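Side-chain contacts in sensor protein (Vibrio parahaemolyticus, PDB 3I9Y), which probably phosphorylates a protein histidine with ATP in response to trimethylamine N-oxide, and is represented here by its sensor domain alone: residues K172-N175 against Q176-A180; V186-I189 against Q190-T194. All coordinates share one frame; numbering follows the deposited sequence.

Contact 1 of 2, residues K172-N175 against Q176-A180; sequences KMLN and QIEEA
Gln176 lies back along the turn that precedes it and meets Lys172 and Met173 at once, a closely packed part of this local, one-helix contact. Its CG stands anti to its own carbonyl carbon (chi1 -70°), and from there the chain runs out extended. CG settles 3.3 Å from Lys172 O, while the amide reaches Met173, with Gln176 OE1 lying 3.6 Å from Met173 CG. That oxygen is buried but not neglected, since it accepts a hydrogen bond from Asn199 ND2 of helix 186-208. Beneath the side chains run the i to i+4 bonds of the helix, such as Glu178 N to Leu174 O at 2.9 Å, almost straight at 175°. On the same inward side Ile177 brings CG1 to 3.6 Å from Met173 O, its side chain packing against Val101 and Met104 of helix 63-114.

The sensor domain is built as two stacked four-helix bundles, and helix 158-180 is one of its helices: Met173, Gln176 and Ile177 supply its inward side here.

An intermediate flank is formed by Leu174 and Glu178, which run side by side, Leu174 CD2 lying 3.9 Å from Glu178 OE2. Leu174 also touches Ser108 of helix 63-114, while the other carboxylate oxygen of Glu178 turns to Arg181 in a salt bridge.

The outer side is much looser. The exposed chain of Lys172 bends at a nearly eclipsed chi2 of 1° and is strained as modelled, so the placement of its whole far end, NZ included, is doubtful. It folds over the helix surface, crossing Gln176 at about a right angle. As modelled, Lys172 NZ makes a long salt bridge, 3.6 Å, to Glu179 OE1, an oxygen whose stronger partner is Arg188 NH2.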
ATOM      1  N   LYS A 172      20.593  17.259  -0.295  1.00 18.07           N
ATOM      2  CA  LYS A 172      20.422  16.278   0.719  1.00 20.68           C
ATOM      3  C   LYS A 172      18.865  16.163   1.058  1.00 19.90           C
ATOM      4  O   LYS A 172      18.393  15.083   1.345  1.00 19.49           O
ATOM      5  CB  LYS A 172      21.092  16.591   2.132  1.00 20.07           C
ATOM      6  CG  LYS A 172      20.826  15.151   3.018  1.00 26.76           C
ATOM      7  CD  LYS A 172      19.950  13.636   2.326  1.00 26.81           C
ATOM      8  CE  LYS A 172      19.887  12.009   2.818  1.00 26.49           C
ATOM      9  NZ  LYS A 172      18.993  10.479   2.170  1.00 22.75           N
ATOM     10  N   MET A 173      18.118  17.250   1.039  1.00 18.04           N
ATOM     11  CA  MET A 173      16.629  17.074   1.405  1.00 22.53           C
ATOM     12  C   MET A 173      15.953  16.210   0.240  1.00 22.06           C
ATOM     13  O   MET A 173      15.103  15.389   0.479  1.00 20.87           O
ATOM     14  CB  MET A 173      16.016  18.451   1.479  1.00 23.55           C
ATOM     15  CG  MET A 173      16.537  19.019   2.934  1.00 31.30           C
ATOM     16  SD  MET A 173      15.975  20.754   3.066  1.00 39.64           S
ATOM     17  CE  MET A 173      14.323  20.621   2.965  1.00 34.90           C
ATOM     18  N   LEU A 174      16.376  16.392  -1.018  1.00 21.92           N
ATOM     19  CA  LEU A 174      15.787  15.580  -2.085  1.00 21.82           C
ATOM     20  C   LEU A 174      16.239  14.085  -1.940  1.00 20.89           C
ATOM     21  O   LEU A 174      15.464  13.143  -2.151  1.00 20.35           O
ATOM     22  CB  LEU A 174      16.307  16.087  -3.399  1.00 23.80           C
ATOM     23  CG  LEU A 174      15.434  15.967  -4.594  1.00 27.06           C
ATOM     24  CD1 LEU A 174      16.291  15.829  -5.856  1.00 27.68           C
ATOM     25  CD2 LEU A 174      14.167  14.957  -4.553  1.00 26.70           C
ATOM     26  N   ASN A 175      17.453  13.825  -1.530  1.00 18.40           N
ATOM     27  CA  ASN A 175      17.873  12.426  -1.329  1.00 17.19           C
ATOM     28  C   ASN A 175      17.002  11.858  -0.190  1.00 16.60           C
ATOM     29  O   ASN A 175      16.635  10.668  -0.286  1.00 17.00           O
ATOM     30  CB  ASN A 175      19.438  12.315  -0.856  1.00 16.72           C
ATOM     31  CG  ASN A 175      20.439  12.612  -2.046  1.00 18.42           C
ATOM     32  OD1 ASN A 175      20.060  12.563  -3.242  1.00 17.52           O
ATOM     33  ND2 ASN A 175      21.675  12.923  -1.719  1.00 12.44           N
ATOM     34  N   GLN A 176      16.718  12.627   0.864  1.00 15.78           N
ATOM     35  CA  GLN A 176      15.858  12.142   2.001  1.00 19.11           C
ATOM     36  C   GLN A 176      14.465  11.718   1.490  1.00 19.22           C
ATOM     37  O   GLN A 176      13.982  10.658   1.831  1.00 19.04           O
ATOM     38  CB  GLN A 176      15.580  13.263   3.103  1.00 17.36           C
ATOM     39  CG  GLN A 176      16.944  13.521   3.842  1.00 23.94           C
ATOM     40  CD  GLN A 176      16.765  14.678   4.771  1.00 24.92           C
ATOM     41  OE1 GLN A 176      16.196  15.743   4.439  1.00 26.57           O
ATOM     42  NE2 GLN A 176      17.155  14.448   5.978  1.00 27.33           N
ATOM     43  N   ILE A 177      13.827  12.577   0.669  1.00 19.83           N
ATOM     44  CA  ILE A 177      12.502  12.258   0.157  1.00 20.76           C
ATOM     45  C   ILE A 177      12.643  11.003  -0.757  1.00 21.11           C
ATOM     46  O   ILE A 177      11.841  10.123  -0.558  1.00 20.92           O
ATOM     47  CB  ILE A 177      12.017  13.404  -0.679  1.00 22.06           C
ATOM     48  CG1 ILE A 177      11.648  14.519   0.337  1.00 26.59           C
ATOM     49  CG2 ILE A 177      10.603  13.008  -1.226  1.00 25.25           C
ATOM     50  CD1 ILE A 177      11.058  15.804  -0.574  1.00 31.19           C
ATOM     51  N   GLU A 178      13.641  10.875  -1.706  1.00 18.95           N
ATOM     52  CA  GLU A 178      13.759   9.663  -2.547  1.00 20.36           C
ATOM     53  C   GLU A 178      13.978   8.458  -1.626  1.00 22.50           C
ATOM     54  O   GLU A 178      13.421   7.351  -1.885  1.00 23.46           O
ATOM     55  CB  GLU A 178      15.055   9.751  -3.527  1.00 20.85           C
ATOM     56  CG  GLU A 178      14.776  10.957  -4.474  1.00 24.94           C
ATOM     57  CD  GLU A 178      13.860  10.642  -5.649  1.00 27.65           C
ATOM     58  OE1 GLU A 178      13.353   9.508  -5.707  1.00 24.63           O
ATOM     59  OE2 GLU A 178      13.692  11.563  -6.495  1.00 30.84           O
ATOM     60  N   GLU A 179      14.756   8.605  -0.507  1.00 21.81           N
ATOM     61  CA  GLU A 179      15.016   7.410   0.280  1.00 21.04           C
ATOM     62  C   GLU A 179      13.679   6.982   1.053  1.00 22.39           C
ATOM     63  O   GLU A 179      13.351   5.777   1.186  1.00 22.12           O
ATOM     64  CB  GLU A 179      16.030   7.764   1.377  1.00 22.93           C
ATOM     65  CG  GLU A 179      16.066   6.572   2.245  1.00 28.21           C
ATOM     66  CD  GLU A 179      17.162   6.561   3.251  1.00 34.98           C
ATOM     67  OE1 GLU A 179      17.436   7.652   3.790  1.00 35.10           O
ATOM     68  OE2 GLU A 179      17.725   5.406   3.596  1.00 41.14           O
ATOM     69  N   ALA A 180      13.012   7.994   1.676  1.00 20.99           N
ATOM     70  CA  ALA A 180      11.830   7.784   2.437  1.00 21.79           C
ATOM     71  C   ALA A 180      10.748   6.980   1.644  1.00 20.49           C
ATOM     72  O   ALA A 180      10.228   6.050   2.246  1.00 20.89           O
ATOM     73  CB  ALA A 180      11.180   9.080   2.966  1.00 19.64           C
TER

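Contact 2 of 2, residues V186-I189 against Q190-T194; sequences VDRI and QQIQT
Ile192 packs under one face of the Arg188 guanidinium, one helical turn on. The arginine chain is bent at both chi2 (-54°) and chi3 (-89°), folding its guanidinium along the helix and over the isoleucine. Ile192 CG1 lies 4.0 Å from the guanidinium plane of Arg188, beneath its centre, and Ile192 CD1 comes to 3.9 Å from Arg188 NH2. This nonpolar support would restrict the swing of the guanidinium, whose polar partner is Glu179 of helix 158-180. Gln191 approaches the guanidinium edge from three residues further along, its amide plane steeply inclined to that of the arginine.

Close aliphatic contacts with backbone oxygens form a second group. Gln190 CG presses to 3.1 Å from Val186 O, a tight fit, before the side chain extends outward on the exposed side. More relaxed is Gln193, whose CB sits 3.6 Å from Ile189 O.

Backbone hydrogen bonds make up the third. Gln190 N reaches Val186 O at 3.2 Å and Gln191 N reaches Asp187 O at 3.1 Å, in the first turns of helix 186-208. Ile189 O is shared: Gln193 N binds it at 3.0 Å, and Ile192 N adds a weak bond with an N-H...O angle of 122°. Just ahead of the segment, Asn185 OD1 accepts a hydrogen bond from Arg188 N at the start of the helix.

Within its four-helix bundle this part of helix 186-208 packs on two helices: Val186 and Ile189 rest on Leu237 of helix 232-267, while Ile192 lies against Ala180 of helix 158-180, and Leu183 of the intervening connection touches Arg188, Ile189 and Ile192.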
ATOM      1  N   VAL A 186       8.946   1.236   9.769  1.00 29.67           N
ATOM      2  CA  VAL A 186       8.284   2.394  10.204  1.00 30.17           C
ATOM      3  C   VAL A 186       9.010   3.360  11.089  1.00 31.87           C
ATOM      4  O   VAL A 186       8.694   4.594  11.043  1.00 29.87           O
ATOM      5  CB  VAL A 186       6.942   2.039  10.835  1.00 31.18           C
ATOM      6  CG1 VAL A 186       7.134   1.553  12.304  1.00 32.34           C
ATOM      7  CG2 VAL A 186       6.025   3.207  10.954  1.00 29.97           C
ATOM      8  N   ASP A 187       9.969   2.885  11.899  1.00 31.56           N
ATOM      9  CA  ASP A 187      10.739   3.854  12.720  1.00 33.58           C
ATOM     10  C   ASP A 187      11.669   4.673  11.768  1.00 32.57           C
ATOM     11  O   ASP A 187      11.938   5.774  12.010  1.00 30.49           O
ATOM     12  CB  ASP A 187      11.653   3.034  13.742  1.00 36.25           C
ATOM     13  CG  ASP A 187      10.750   2.107  14.668  1.00 40.02           C
ATOM     14  OD1 ASP A 187      10.883   0.893  14.622  1.00 43.58           O
ATOM     15  OD2 ASP A 187       9.863   2.580  15.401  1.00 40.09           O
ATOM     16  N   ARG A 188      12.185   4.029  10.736  1.00 31.82           N
ATOM     17  CA  ARG A 188      12.987   4.741   9.798  1.00 34.24           C
ATOM     18  C   ARG A 188      12.227   5.829   9.077  1.00 33.02           C
ATOM     19  O   ARG A 188      12.802   6.944   8.869  1.00 32.75           O
ATOM     20  CB  ARG A 188      13.506   3.769   8.789  1.00 38.79           C
ATOM     21  CG  ARG A 188      14.903   3.420   9.147  1.00 45.53           C
ATOM     22  CD  ARG A 188      15.650   4.864   9.253  1.00 51.82           C
ATOM     23  NE  ARG A 188      16.193   5.281   7.957  1.00 55.25           N
ATOM     24  CZ  ARG A 188      17.156   6.172   7.836  1.00 58.59           C
ATOM     25  NH1 ARG A 188      17.677   6.771   8.980  1.00 61.24           N
ATOM     26  NH2 ARG A 188      17.665   6.394   6.599  1.00 59.71           N
ATOM     27  N   ILE A 189      10.948   5.525   8.713  1.00 29.98           N
ATOM     28  CA  ILE A 189      10.087   6.546   8.033  1.00 28.18           C
ATOM     29  C   ILE A 189       9.974   7.742   8.969  1.00 27.52           C
ATOM     30  O   ILE A 189      10.211   8.861   8.581  1.00 27.91           O
ATOM     31  CB  ILE A 189       8.690   6.034   7.642  1.00 25.69           C
ATOM     32  CG1 ILE A 189       8.871   5.011   6.541  1.00 26.36           C
ATOM     33  CG2 ILE A 189       7.735   7.291   7.210  1.00 23.26           C
ATOM     34  CD1 ILE A 189       7.559   4.094   6.460  1.00 28.57           C
ATOM     35  N   GLN A 190       9.683   7.533  10.228  1.00 27.76           N
ATOM     36  CA  GLN A 190       9.518   8.691  11.120  1.00 28.47           C
ATOM     37  C   GLN A 190      10.789   9.513  11.409  1.00 29.17           C
ATOM     38  O   GLN A 190      10.763  10.700  11.691  1.00 27.97           O
ATOM     39  CB  GLN A 190       8.985   8.138  12.454  1.00 30.31           C
ATOM     40  CG  GLN A 190       7.720   7.347  12.176  1.00 36.28           C
ATOM     41  CD  GLN A 190       6.907   7.066  13.491  1.00 42.00           C
ATOM     42  OE1 GLN A 190       7.065   6.052  14.197  1.00 43.31           O
ATOM     43  NE2 GLN A 190       6.086   8.018  13.833  1.00 44.70           N
ATOM     44  N   GLN A 191      11.901   8.813  11.465  1.00 30.79           N
ATOM     45  CA  GLN A 191      13.159   9.501  11.655  1.00 33.18           C
ATOM     46  C   GLN A 191      13.525  10.421  10.429  1.00 31.49           C
ATOM     47  O   GLN A 191      14.041  11.554  10.575  1.00 30.72           O
ATOM     48  CB  GLN A 191      14.077   8.406  11.673  1.00 36.30           C
ATOM     49  CG  GLN A 191      15.159   8.615  12.488  1.00 45.90           C
ATOM     50  CD  GLN A 191      15.680   7.208  12.718  1.00 51.70           C
ATOM     51  OE1 GLN A 191      15.127   6.484  13.612  1.00 53.20           O
ATOM     52  NE2 GLN A 191      16.665   6.736  11.816  1.00 53.12           N
ATOM     53  N   ILE A 192      13.195   9.930   9.202  1.00 28.74           N
ATOM     54  CA  ILE A 192      13.529  10.731   7.992  1.00 27.07           C
ATOM     55  C   ILE A 192      12.627  11.838   7.977  1.00 25.29           C
ATOM     56  O   ILE A 192      12.998  12.949   7.711  1.00 25.87           O
ATOM     57  CB  ILE A 192      13.353   9.962   6.701  1.00 27.58           C
ATOM     58  CG1 ILE A 192      14.493   9.021   6.690  1.00 28.98           C
ATOM     59  CG2 ILE A 192      13.743  10.913   5.518  1.00 27.56           C
ATOM     60  CD1 ILE A 192      14.838   8.631   5.236  1.00 33.42           C
ATOM     61  N   GLN A 193      11.394  11.608   8.421  1.00 24.10           N
ATOM     62  CA  GLN A 193      10.494  12.767   8.473  1.00 23.84           C
ATOM     63  C   GLN A 193      11.025  13.898   9.404  1.00 25.40           C
ATOM     64  O   GLN A 193      10.838  15.110   9.142  1.00 24.28           O
ATOM     65  CB  GLN A 193       9.155  12.287   9.079  1.00 23.72           C
ATOM     66  CG  GLN A 193       8.109  13.339   9.337  1.00 25.34           C
ATOM     67  CD  GLN A 193       6.737  12.648   9.868  1.00 29.13           C
ATOM     68  OE1 GLN A 193       6.725  11.580  10.556  1.00 29.80           O
ATOM     69  NE2 GLN A 193       5.611  13.292   9.565  1.00 30.58           N
ATOM     70  N   THR A 194      11.538  13.533  10.604  1.00 27.44           N
ATOM     71  CA  THR A 194      11.842  14.697  11.506  1.00 28.42           C
ATOM     72  C   THR A 194      13.247  15.241  11.008  1.00 27.40           C
ATOM     73  O   THR A 194      13.515  16.434  11.013  1.00 26.33           O
ATOM     74  CB  THR A 194      11.900  14.336  13.066  1.00 31.27           C
ATOM     75  OG1 THR A 194      13.172  13.728  13.325  1.00 36.52           O
ATOM     76  CG2 THR A 194      10.926  13.415  13.483  1.00 29.39           C
TER

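Followed from the N terminus, the chain reaches contact 1 near the end of helix 158-180, passes through a short connection, and enters contact 2 at the start of helix 186-208. Each contact spans adjoining turns of one helix, so neither closes a loop, and the two lie in series without nesting or crossing. Because the chain turns back as a hairpin, the centres of contact 1 and contact 2 are about 12 Å apart. Glu179 OE1 forms a salt bridge with Arg188 NH2 at 3.1 Å, and Ile192 CG2 packs against Gln176 O at 3.7 Å. Together these links tie the two consecutive helices across the hairpin, while helix 232-267 touches both Ala180 and Val186.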